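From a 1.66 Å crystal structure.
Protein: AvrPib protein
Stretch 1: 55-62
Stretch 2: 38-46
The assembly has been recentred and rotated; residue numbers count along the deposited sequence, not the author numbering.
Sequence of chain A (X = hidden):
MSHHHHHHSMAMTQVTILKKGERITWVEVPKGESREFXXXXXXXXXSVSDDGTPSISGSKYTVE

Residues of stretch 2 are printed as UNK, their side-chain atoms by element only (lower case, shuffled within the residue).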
ATOM      1  N   SER A  55      -1.727  -2.699   4.855  1.00 10.15           N
ATOM      2  CA  SER A  55      -2.074  -1.729   5.882  1.00 10.85           C
ATOM      3  C   SER A  55      -1.321  -0.436   5.591  1.00 11.43           C
ATOM      4  O   SER A  55      -0.339  -0.416   4.842  1.00 11.69           O
ATOM      5  CB  SER A  55      -1.755  -2.267   7.278  1.00 14.31           C
ATOM      6  OG  SER A  55      -0.401  -2.667   7.348  1.00 17.24           O
ATOM      7  N   ILE A  56      -1.801   0.665   6.161  1.00  9.34           N
ATOM      8  CA  ILE A  56      -1.148   1.946   5.960  1.00  9.26           C
ATOM      9  C   ILE A  56      -1.173   2.684   7.289  1.00 11.89           C
ATOM     10  O   ILE A  56      -2.095   2.524   8.095  1.00 12.31           O
ATOM     11  CB  ILE A  56      -1.802   2.758   4.802  1.00 10.40           C
ATOM     12  CG1 ILE A  56      -0.989   4.008   4.452  1.00  8.40           C
ATOM     13  CG2 ILE A  56      -3.258   3.113   5.111  1.00 11.12           C
ATOM     14  CD1 ILE A  56      -1.483   4.713   3.145  1.00 11.75           C
ATOM     15  N   SER A  57      -0.109   3.430   7.545  1.00  7.99           N
ATOM     16  CA  SER A  57      -0.063   4.348   8.668  1.00 10.65           C
ATOM     17  C   SER A  57      -0.999   5.534   8.439  1.00 12.43           C
ATOM     18  O   SER A  57      -1.563   5.728   7.360  1.00 13.52           O
ATOM     19  CB  SER A  57       1.366   4.836   8.874  1.00 12.35           C
ATOM     20  OG  SER A  57       1.821   5.552   7.727  1.00 11.31           O
ATOM     21  N   GLY A  58      -1.152   6.354   9.480  1.00 13.76           N
ATOM     22  CA  GLY A  58      -1.972   7.547   9.378  1.00 10.46           C
ATOM     23  C   GLY A  58      -3.460   7.255   9.405  1.00 14.63           C
ATOM     24  O   GLY A  58      -3.914   6.125   9.604  1.00 16.34           O
ATOM     25  N   SER A  59      -4.242   8.315   9.205  1.00 11.42           N
ATOM     26  CA  SER A  59      -5.692   8.195   9.214  1.00 14.81           C
ATOM     27  C   SER A  59      -6.377   8.754   7.972  1.00 15.48           C
ATOM     28  O   SER A  59      -7.586   8.552   7.822  1.00 17.21           O
ATOM     29  CB  SER A  59      -6.272   8.877  10.466  1.00 20.11           C
ATOM     30  OG  SER A  59      -5.919  10.246  10.523  1.00 18.75           O
ATOM     31  N   LYS A  60      -5.649   9.419   7.074  1.00 14.96           N
ATOM     32  CA  LYS A  60      -6.271  10.031   5.901  1.00 10.34           C
ATOM     33  C   LYS A  60      -6.763   8.990   4.909  1.00 13.25           C
ATOM     34  O   LYS A  60      -7.747   9.239   4.198  1.00 14.03           O
ATOM     35  CB  LYS A  60      -5.269  10.937   5.191  1.00 16.32           C
ATOM     36  CG  LYS A  60      -5.866  12.159   4.522  1.00 24.85           C
ATOM     37  CD  LYS A  60      -4.808  12.905   3.716  1.00 21.83           C
ATOM     38  CE  LYS A  60      -3.461  13.011   4.439  1.00 28.08           C
ATOM     39  NZ  LYS A  60      -3.492  13.406   5.871  1.00 37.69           N
ATOM     40  N   TYR A  61      -6.068   7.846   4.821  1.00 13.26           N
ATOM     41  CA  TYR A  61      -6.299   6.848   3.787  1.00 10.87           C
ATOM     42  C   TYR A  61      -6.488   5.471   4.404  1.00 12.04           C
ATOM     43  O   TYR A  61      -6.073   5.208   5.533  1.00 13.02           O
ATOM     44  CB  TYR A  61      -5.123   6.781   2.798  1.00  9.98           C
ATOM     45  CG  TYR A  61      -4.774   8.109   2.195  1.00 11.50           C
ATOM     46  CD1 TYR A  61      -5.706   8.795   1.439  1.00 10.92           C
ATOM     47  CD2 TYR A  61      -3.512   8.677   2.379  1.00 11.70           C
ATOM     48  CE1 TYR A  61      -5.414  10.020   0.889  1.00 10.33           C
ATOM     49  CE2 TYR A  61      -3.200   9.912   1.819  1.00 11.18           C
ATOM     50  CZ  TYR A  61      -4.161  10.572   1.067  1.00 12.64           C
ATOM     51  OH  TYR A  61      -3.886  11.792   0.501  1.00 13.47           O
ATOM     52  N   THR A  62      -7.119   4.593   3.640  1.00  7.77           N
ATOM     53  CA  THR A  62      -7.075   3.156   3.869  1.00  9.78           C
ATOM     54  C   THR A  62      -6.462   2.500   2.638  1.00 10.65           C
ATOM     55  O   THR A  62      -6.136   3.170   1.652  1.00 10.13           O
ATOM     56  CB  THR A  62      -8.459   2.585   4.159  1.00 12.79           C
ATOM     57  OG1 THR A  62      -9.325   2.875   3.065  1.00 13.70           O
ATOM     58  CG2 THR A  62      -9.046   3.183   5.455  1.00 11.76           C
ATOM     59  N   UNK A  38       5.397   9.127  -0.142  1.00 10.64           N
ATOM     60  CA  UNK A  38       4.886  10.476   0.027  1.00 11.66           C
ATOM     61  C   UNK A  38       3.599  10.589  -0.793  1.00 11.48           C
ATOM     62  O   UNK A  38       3.628  10.512  -2.026  1.00 11.01           O
ATOM     63  o   UNK A  38       4.453  13.358  -0.529  1.00 16.14           O
ATOM     64  c   UNK A  38       5.937  11.482  -0.448  1.00 10.29           C
ATOM     65  n   UNK A  38       6.472  13.685   0.385  1.00 21.30           N
ATOM     66  c   UNK A  38       5.549  12.923  -0.186  1.00 16.70           C
ATOM     67  N   UNK A  39       2.471  10.760  -0.125  1.00  9.44           N
ATOM     68  CA  UNK A  39       1.196  10.909  -0.810  1.00 10.95           C
ATOM     69  C   UNK A  39       0.712  12.315  -0.529  1.00  9.15           C
ATOM     70  O   UNK A  39       0.484  12.671   0.634  1.00 11.53           O
ATOM     71  c   UNK A  39       0.161   9.868  -0.360  1.00 10.05           C
ATOM     72  c   UNK A  39       1.167   7.995  -1.773  1.00 13.74           C
ATOM     73  c   UNK A  39      -1.083   9.987  -1.236  1.00  9.72           C
ATOM     74  c   UNK A  39       0.723   8.438  -0.416  1.00 11.16           C
ATOM     75  N   UNK A  40       0.602  13.120  -1.594  1.00 11.53           N
ATOM     76  CA  UNK A  40       0.127  14.507  -1.528  1.00 12.52           C
ATOM     77  C   UNK A  40       0.833  15.302  -0.428  1.00 11.59           C
ATOM     78  O   UNK A  40       0.228  16.134   0.251  1.00 17.95           O
ATOM     79  c   UNK A  40      -1.981  14.233  -3.842  1.00 18.83           C
ATOM     80  c   UNK A  40      -1.400  14.571  -1.362  1.00 11.59           C
ATOM     81  n   UNK A  40      -4.614  13.093  -6.133  1.00 10.12           N
ATOM     82  n   UNK A  40      -4.472  14.997  -4.862  1.00 15.49           N
ATOM     83  c   UNK A  40      -3.954  13.847  -5.272  1.00 14.07           C
ATOM     84  n   UNK A  40      -2.772  13.458  -4.812  1.00 15.99           N
ATOM     85  c   UNK A  40      -2.200  13.753  -2.392  1.00 13.66           C
ATOM     86  N   UNK A  41       2.132  15.072  -0.269  1.00 11.51           N
ATOM     87  CA  UNK A  41       2.923  15.846   0.664  1.00 15.77           C
ATOM     88  C   UNK A  41       3.046  15.292   2.070  1.00 16.48           C
ATOM     89  O   UNK A  41       3.666  15.942   2.918  1.00 18.59           O
ATOM     90  N   UNK A  42       2.475  14.131   2.357  1.00 12.15           N
ATOM     91  CA  UNK A  42       2.615  13.511   3.668  1.00 14.01           C
ATOM     92  C   UNK A  42       3.251  12.137   3.505  1.00 12.06           C
ATOM     93  O   UNK A  42       3.025  11.457   2.509  1.00 11.83           O
ATOM     94  c   UNK A  42       1.107  15.289   5.951  1.00 22.96           C
ATOM     95  c   UNK A  42       1.256  13.361   4.368  1.00 15.02           C
ATOM     96  c   UNK A  42       0.609  16.732   6.106  1.00 24.28           C
ATOM     97  n   UNK A  42       1.428  17.689   5.300  1.00 21.21           N
ATOM     98  c   UNK A  42       0.558  14.660   4.684  1.00 18.59           C
ATOM     99  N   UNK A  43       4.029  11.713   4.493  1.00 12.16           N
ATOM    100  CA  UNK A  43       4.644  10.403   4.421  1.00 13.05           C
ATOM    101  C   UNK A  43       3.784   9.347   5.105  1.00 13.23           C
ATOM    102  O   UNK A  43       3.182   9.590   6.157  1.00 13.90           O
ATOM    103  c   UNK A  43       7.046  11.184   4.222  1.00 16.38           C
ATOM    104  o   UNK A  43       9.803  13.311   1.960  1.00 29.05           O
ATOM    105  c   UNK A  43       7.325  12.510   4.496  1.00 22.48           C
ATOM    106  c   UNK A  43       8.889  12.592   2.698  1.00 25.19           C
ATOM    107  c   UNK A  43       7.700  10.576   3.156  1.00 21.96           C
ATOM    108  c   UNK A  43       6.037  10.425   5.048  1.00 11.52           C
ATOM    109  c   UNK A  43       8.623  11.275   2.389  1.00 23.15           C
ATOM    110  c   UNK A  43       8.251  13.211   3.744  1.00 24.35           C
ATOM    111  N   UNK A  44       3.761   8.163   4.498  1.00 11.83           N
ATOM    112  CA  UNK A  44       2.993   7.014   4.946  1.00 11.94           C
ATOM    113  C   UNK A  44       3.827   5.755   4.801  1.00  9.49           C
ATOM    114  O   UNK A  44       4.570   5.609   3.834  1.00 12.97           O
ATOM    115  c   UNK A  44      -1.042   9.081   5.338  1.00 15.80           C
ATOM    116  c   UNK A  44       0.036  10.143   3.475  1.00 11.04           C
ATOM    117  c   UNK A  44      -0.173   8.011   5.227  1.00 13.70           C
ATOM    118  c   UNK A  44       1.723   6.848   4.120  1.00  9.54           C
ATOM    119  c   UNK A  44      -0.935  10.153   4.461  1.00 13.13           C
ATOM    120  c   UNK A  44       0.894   9.069   3.369  1.00 12.65           C
ATOM    121  c   UNK A  44       0.797   7.998   4.238  1.00 10.18           C
ATOM    122  N   UNK A  45       3.705   4.852   5.753  1.00  8.13           N
ATOM    123  CA  UNK A  45       4.249   3.502   5.612  1.00  9.46           C
ATOM    124  C   UNK A  45       3.131   2.592   5.121  1.00  8.89           C
ATOM    125  O   UNK A  45       2.059   2.560   5.724  1.00 12.12           O
ATOM    126  o   UNK A  45       5.748   3.885   7.489  1.00 14.95           O
ATOM    127  c   UNK A  45       5.476   1.618   6.722  1.00 13.62           C
ATOM    128  c   UNK A  45       4.796   2.963   6.938  1.00 13.84           C
ATOM    129  N   UNK A  46       3.368   1.880   4.017  1.00  9.52           N
ATOM    130  CA  UNK A  46       2.451   0.864   3.509  1.00  9.96           C
ATOM    131  C   UNK A  46       3.096  -0.499   3.717  1.00 10.91           C
ATOM    132  O   UNK A  46       4.219  -0.734   3.259  1.00 11.09           O
ATOM    133  c   UNK A  46       1.427   2.419   1.815  1.00 11.61           C
ATOM    134  c   UNK A  46       1.240  -0.098   1.513  1.00 13.32           C
ATOM    135  c   UNK A  46       2.119   1.072   2.018  1.00 10.80           C
TER
HETATM  136  O   HOH W   1       1.415   8.161   8.143  1.00 14.89           O

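Position 38 carries two side-chain carbons, the second bonded to one oxygen and one nitrogen. It reaches nothing on stretch 1; its oxygen instead accepts a hydrogen bond from N of position 41, 2.9 Å away. A short amide fits this work, and the residue is Asn38, its acceptor being OD1.

Position 39 has four carbons, forked at the first, with one arm two carbons long. The single-carbon arm lies 3.7 Å from CE2 of Tyr61. This is Ile39, a buried apolar residue whose CG2 makes that contact while the longer arm leads away.

At position 40, three carbons lead to a nitrogen and then a carbon bearing two more nitrogens, and the second carbon lies 3.9 Å from OH of Tyr61. This is Arg40: the aliphatic part makes the contact, and the guanidinium lies well beyond Tyr61.

Position 41 has no side-chain atoms and touches nothing on stretch 1. With phi 92° and psi 2°, a CB would be jammed against the preceding carbonyl oxygen, which calls for Gly41.

Position 42 shows four carbons in a row ending in nitrogen, the second carbon 4.4 Å from CE of Lys60. In Lys42 the end leads away, and the residue is exposed, so a charge is tolerated. It closes a type I' turn with Ile39, the two exchanging backbone hydrogen bonds.

Position 43 has one carbon, then a six-carbon ring bearing an oxygen, and points away from stretch 1; only its backbone O is linked there, through a water that also hydrogen-bonds OG of Ser57. Exposure suits the hydroxyl-bearing ring of Tyr43.

Position 44 has one carbon and an unadorned six-carbon ring. Tyr61 CD2 lies over one face, while Gly58 CA and Lys60 CE lie at the edge. Phe44 suits this buried site, its CZ 3.5 Å from CE2 of Tyr61. A CB on Gly58 would clash with Phe44 CE2.

Position 45 has one carbon carrying an oxygen and a carbon. Its backbone N donates to Ser57 OG (2.8 Å), and its O accepts from Ser57 N (3.0 Å). This leaves the hydroxyl of Thr45 free to bond elsewhere in the structure.

Position 46 has a carbon carrying two more, one 3.9 Å from CG1 of Ile56. Buried, branched Val46 suits a strand and packs on Ile56 from the same sheet face.

The contact thus begins as an antiparallel pairing of Ile56 with Val46, extended by the hydrogen bonds between Ser57 and Thr45. Beyond it, stretch 1 gathers around Phe44, whose ring meets that of Tyr61 obliquely, and Tyr61 continues the apolar contact to Ile39.

Stretch 2 (38-46) NIRGKYFTV
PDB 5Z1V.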